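Local coordinates for protein AlyGC (Glaciecola chathamensis, PDB 5GKD) that degrades alginate as a lyase of polysaccharide lyase family 6 from a marine bacterium, at residues H562-G567 / F590-E595; G567-A572 / E595-G600. All coordinates share one frame; numbering follows the deposited sequence.

Interaction 1 (H562-G567 / F590-E595); sequences HFFDAG and FRLNKE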
# COMPACT_ATOMS: atom_id res chain seq x y z
N HIS A 562 -11.12 -13.76 2.61
CA HIS A 562 -12.05 -12.65 2.48
C HIS A 562 -12.75 -12.68 1.13
O HIS A 562 -12.20 -13.13 0.12
CB HIS A 562 -11.33 -11.32 2.64
CG HIS A 562 -10.40 -11.30 3.81
ND1 HIS A 562 -10.86 -11.39 5.11
CD2 HIS A 562 -9.06 -11.22 3.88
CE1 HIS A 562 -9.82 -11.36 5.93
NE2 HIS A 562 -8.72 -11.26 5.21
N PHE A 563 -13.98 -12.17 1.11
CA PHE A 563 -14.66 -12.03 -0.16
C PHE A 563 -14.17 -10.81 -0.94
O PHE A 563 -13.85 -10.91 -2.13
CB PHE A 563 -16.18 -11.96 0.05
CG PHE A 563 -16.93 -11.67 -1.21
CD1 PHE A 563 -17.14 -12.67 -2.15
CD2 PHE A 563 -17.41 -10.41 -1.47
CE1 PHE A 563 -17.82 -12.40 -3.32
CE2 PHE A 563 -18.09 -10.13 -2.62
CZ PHE A 563 -18.30 -11.14 -3.55
N PHE A 564 -14.12 -9.63 -0.30
CA PHE A 564 -13.67 -8.41 -0.97
C PHE A 564 -12.70 -7.65 -0.08
O PHE A 564 -13.04 -7.31 1.06
CB PHE A 564 -14.83 -7.49 -1.37
CG PHE A 564 -14.37 -6.27 -2.13
CD1 PHE A 564 -14.15 -6.32 -3.49
CD2 PHE A 564 -14.11 -5.08 -1.47
CE1 PHE A 564 -13.69 -5.22 -4.19
CE2 PHE A 564 -13.65 -3.96 -2.15
CZ PHE A 564 -13.45 -4.03 -3.52
N ASP A 565 -11.53 -7.32 -0.63
CA ASP A 565 -10.47 -6.64 0.11
C ASP A 565 -10.08 -5.37 -0.65
O ASP A 565 -9.48 -5.45 -1.73
CB ASP A 565 -9.26 -7.57 0.29
CG ASP A 565 -8.24 -7.02 1.29
OD1 ASP A 565 -8.63 -6.33 2.25
OD2 ASP A 565 -7.04 -7.30 1.13
N ALA A 566 -10.42 -4.21 -0.10
CA ALA A 566 -10.09 -2.94 -0.73
C ALA A 566 -8.61 -2.61 -0.52
O ALA A 566 -8.09 -2.74 0.58
CB ALA A 566 -10.96 -1.82 -0.15
N GLY A 567 -7.95 -2.17 -1.59
CA GLY A 567 -6.59 -1.70 -1.46
C GLY A 567 -6.51 -0.39 -0.70
O GLY A 567 -7.46 0.40 -0.66
N PHE A 590 -16.76 -7.61 3.23
CA PHE A 590 -16.25 -6.38 2.62
C PHE A 590 -15.31 -5.69 3.59
O PHE A 590 -15.70 -5.31 4.70
CB PHE A 590 -17.40 -5.45 2.21
CG PHE A 590 -18.20 -5.96 1.05
CD1 PHE A 590 -17.79 -5.73 -0.24
CD2 PHE A 590 -19.35 -6.70 1.25
CE1 PHE A 590 -18.50 -6.21 -1.31
CE2 PHE A 590 -20.08 -7.17 0.19
CZ PHE A 590 -19.65 -6.93 -1.10
N ARG A 591 -14.06 -5.53 3.18
CA ARG A 591 -13.03 -4.88 3.98
C ARG A 591 -12.83 -3.48 3.42
O ARG A 591 -12.11 -3.29 2.44
CB ARG A 591 -11.75 -5.71 3.96
CG ARG A 591 -11.88 -6.98 4.79
CD ARG A 591 -10.90 -8.06 4.35
NE ARG A 591 -9.51 -7.69 4.59
CZ ARG A 591 -8.94 -7.70 5.79
NH1 ARG A 591 -9.64 -8.03 6.86
NH2 ARG A 591 -7.67 -7.35 5.91
N LEU A 592 -13.49 -2.50 4.05
CA LEU A 592 -13.54 -1.11 3.62
C LEU A 592 -13.05 -0.18 4.72
O LEU A 592 -13.59 0.91 4.93
CB LEU A 592 -14.95 -0.71 3.21
CG LEU A 592 -15.52 -1.02 1.83
CD1 LEU A 592 -14.49 -1.39 0.79
CD2 LEU A 592 -16.61 -2.04 1.92
N ASN A 593 -12.02 -0.61 5.43
CA ASN A 593 -11.53 0.05 6.64
C ASN A 593 -10.02 0.21 6.62
O ASN A 593 -9.36 0.07 7.65
CB ASN A 593 -11.94 -0.75 7.87
CG ASN A 593 -11.33 -2.12 7.90
OD1 ASN A 593 -10.94 -2.65 6.85
ND2 ASN A 593 -11.19 -2.70 9.08
N LYS A 594 -9.44 0.51 5.45
CA LYS A 594 -7.98 0.60 5.35
C LYS A 594 -7.40 1.93 5.80
O LYS A 594 -6.21 2.00 6.11
CB LYS A 594 -7.54 0.32 3.91
CG LYS A 594 -7.98 -1.03 3.40
CD LYS A 594 -7.65 -2.12 4.43
CE LYS A 594 -8.13 -3.50 4.02
NZ LYS A 594 -7.28 -4.17 3.00
N GLU A 595 -8.18 3.00 5.84
CA GLU A 595 -7.61 4.33 6.04
C GLU A 595 -7.69 4.73 7.51
O GLU A 595 -8.46 5.59 7.93
CB GLU A 595 -8.31 5.35 5.14
CG GLU A 595 -8.70 4.79 3.79
CD GLU A 595 -7.51 4.24 3.01
OE1 GLU A 595 -6.41 4.78 3.18
OE2 GLU A 595 -7.69 3.29 2.24
O HOH W 1 -5.75 -7.10 3.59
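Two neighbouring parallel strands of a beta-helix, 564-565 and 590-592, meet here with Phe564 beside Phe590 and Asp565 beside Arg591. Arg591 N donates to Phe564 O at 3.0 Å. Arg591 O accepts from Ala566 N at 3.2 Å. Phe564 and Phe590 turn to one face of the sheet. Phe590 CD1 packs against Phe564 CB at 3.6 Å. Phe563, at the corner before the strand, sets its ring edge toward the face of Phe590, with the planes at 75°. Leu592 CD1 touches the edge of the Phe564 ring and the methyl of Ala566. Strands 543-548 and 572-578 cover this cluster, which places it in the interior of the coil. The parallel pairing of the two strands makes the segments corresponding parts of successive turns of the beta-helix. Asp565 and Arg591 occupy the other face. The guanidinium of Arg591 lies flat on the His562 ring, centres 3.8 Å apart and planes at 13°. Arg591 CD sits over the same ring. The Arg591 chain bends at chi3 (66°), which turns NE to reach Asp565 OD1 at 2.8 Å. Lys594 NZ meets the same OD1 at 2.7 Å from the opposite face of the carboxylate. NZ also donates to Ala566 O at 2.9 Å. One oxygen therefore holds two cationic groups, an arrangement likely to favour the charged carboxylate. A water bridges Asp565 OD2 and Arg591 NH2. Outside the segments, Asp588 pairs with Arg591 NH1 and gives its backbone N-H to His562 ND1. An alanine in place of Arg591 would probably leave the His562 ring without its stacking partner and Asp565 with Lys594 as its one remaining cation in this contact.

Interaction 2 (G567-A572 / E595-G600); sequences GNRSFA and ETDDLG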
# COMPACT_ATOMS: atom_id res chain seq x y z
N GLY A 567 -7.95 -2.17 -1.59
CA GLY A 567 -6.59 -1.70 -1.46
C GLY A 567 -6.51 -0.39 -0.70
O GLY A 567 -7.46 0.40 -0.66
N ASN A 568 -5.37 -0.18 -0.05
CA ASN A 568 -5.13 1.10 0.61
C ASN A 568 -5.31 2.26 -0.36
O ASN A 568 -4.84 2.21 -1.50
CB ASN A 568 -3.72 1.11 1.22
CG ASN A 568 -3.64 0.34 2.53
OD1 ASN A 568 -3.85 0.90 3.60
ND2 ASN A 568 -3.35 -0.95 2.45
N ARG A 569 -6.03 3.28 0.08
CA ARG A 569 -6.29 4.48 -0.71
C ARG A 569 -7.14 4.20 -1.95
O ARG A 569 -7.12 4.98 -2.89
CB ARG A 569 -4.99 5.20 -1.10
CG ARG A 569 -4.10 5.61 0.08
CD ARG A 569 -4.87 6.51 1.04
NE ARG A 569 -4.01 7.40 1.80
CZ ARG A 569 -4.05 7.56 3.12
NH1 ARG A 569 -4.92 6.88 3.85
NH2 ARG A 569 -3.22 8.42 3.70
N SER A 570 -7.86 3.09 -1.99
CA SER A 570 -8.79 2.82 -3.08
C SER A 570 -10.15 3.42 -2.75
O SER A 570 -10.46 3.69 -1.59
CB SER A 570 -8.92 1.31 -3.33
OG SER A 570 -9.58 0.64 -2.26
N PHE A 571 -10.96 3.64 -3.79
CA PHE A 571 -12.25 4.30 -3.57
C PHE A 571 -13.29 3.77 -4.54
O PHE A 571 -13.15 3.91 -5.75
CB PHE A 571 -12.14 5.82 -3.68
CG PHE A 571 -13.39 6.54 -3.23
CD1 PHE A 571 -13.57 6.88 -1.89
CD2 PHE A 571 -14.41 6.86 -4.13
CE1 PHE A 571 -14.73 7.51 -1.47
CE2 PHE A 571 -15.55 7.50 -3.72
CZ PHE A 571 -15.72 7.83 -2.39
N ALA A 572 -14.34 3.15 -3.99
CA ALA A 572 -15.49 2.71 -4.77
C ALA A 572 -16.56 3.80 -4.81
O ALA A 572 -17.11 4.16 -3.77
CB ALA A 572 -16.07 1.42 -4.20
N GLU A 595 -8.18 3.00 5.84
CA GLU A 595 -7.61 4.33 6.04
C GLU A 595 -7.69 4.73 7.51
O GLU A 595 -8.46 5.59 7.93
CB GLU A 595 -8.31 5.35 5.14
CG GLU A 595 -8.70 4.79 3.79
CD GLU A 595 -7.51 4.24 3.01
OE1 GLU A 595 -6.41 4.78 3.18
OE2 GLU A 595 -7.69 3.29 2.24
N THR A 596 -6.83 4.10 8.30
CA THR A 596 -6.84 4.28 9.74
C THR A 596 -5.91 5.39 10.20
O THR A 596 -5.68 5.53 11.40
CB THR A 596 -6.46 2.97 10.43
OG1 THR A 596 -5.26 2.47 9.84
CG2 THR A 596 -7.55 1.93 10.23
N ASP A 597 -5.38 6.19 9.29
CA ASP A 597 -4.58 7.34 9.68
C ASP A 597 -5.43 8.60 9.94
O ASP A 597 -4.87 9.67 10.16
CB ASP A 597 -3.50 7.61 8.63
CG ASP A 597 -4.06 7.77 7.25
OD1 ASP A 597 -5.23 7.43 7.00
OD2 ASP A 597 -3.29 8.23 6.38
N ASP A 598 -6.75 8.48 9.91
CA ASP A 598 -7.66 9.52 10.43
C ASP A 598 -7.44 10.89 9.79
O ASP A 598 -7.49 11.92 10.46
CB ASP A 598 -7.57 9.62 11.96
CG ASP A 598 -8.13 8.39 12.66
OD1 ASP A 598 -8.58 7.47 11.96
OD2 ASP A 598 -8.15 8.35 13.91
N LEU A 599 -7.22 10.91 8.47
CA LEU A 599 -7.14 12.14 7.71
C LEU A 599 -8.43 12.43 6.95
O LEU A 599 -8.41 13.21 5.99
CB LEU A 599 -5.96 12.08 6.73
CG LEU A 599 -4.61 11.74 7.34
CD1 LEU A 599 -3.56 11.61 6.26
CD2 LEU A 599 -4.21 12.80 8.34
N GLY A 600 -9.53 11.81 7.34
CA GLY A 600 -10.79 12.03 6.65
C GLY A 600 -10.98 11.24 5.37
O GLY A 600 -11.99 11.45 4.68
O HOH W 2 -3.91 3.36 3.54
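Arg569 and Asp597 reach toward each other tip to tip, their flat groups 31° apart. The grip is end-on: Arg569 NH2 bonds to Asp597 OD2 at 2.7 Å, on the syn lone pair, and Arg569 NH1 bonds to Asp597 OD1 at 3.2 Å. Both oxygens lie in the guanidinium plane. Asp597 CG stands between its backbone N and carbonyl carbon (chi1 55°), on the side of the arginine. Glu595 runs obliquely to the Arg569 chain. Its OE1 takes Arg569 NH1 at 2.7 Å, nearly along the C-O axis, so NH1 is shared by two carboxylates. Glu595 OE2 accepts the backbone N of Arg569 at 2.7 Å from the syn side, tilted from the carboxylate plane. That N-H belongs to a type II beta turn from Gly567 to Ser570, in the loop between strands 564-565 and 572-578 of the beta-helix. Ser570 N donates to Gly567 O, closing the turn; Ser570 OG donates there too. A water donates to Asn568 OD1 and Glu595 OE1. Asn603 ND2 is a second donor to Glu595 OE2. Leu599 CD1 touches Arg569 NH2 at 4.1 Å. His559 of the second subunit packs on Leu599, and Asn568 of that subunit on Asn568 here.

Overall arrangement
Interaction 1 and interaction 2 follow one another along the same two coils of the beta-helix. Their centres lie about 10 Å apart, and they share Gly567 and Glu595. Interaction 1 covers the paired strands; interaction 2 continues into the loops that leave them. They also touch directly, Lys594 O lying 3.6 Å from Asn568 OD1. Each has its own salt-bridge network, one centred on Asp565 and the other on Arg569. The second subunit reaches interaction 2 but not interaction 1. The calcium site of Asn180, Glu183, Glu212 and Glu214 is not part of either contact. The side chain of Leu599 is about 13 Å from a bound calcium ion.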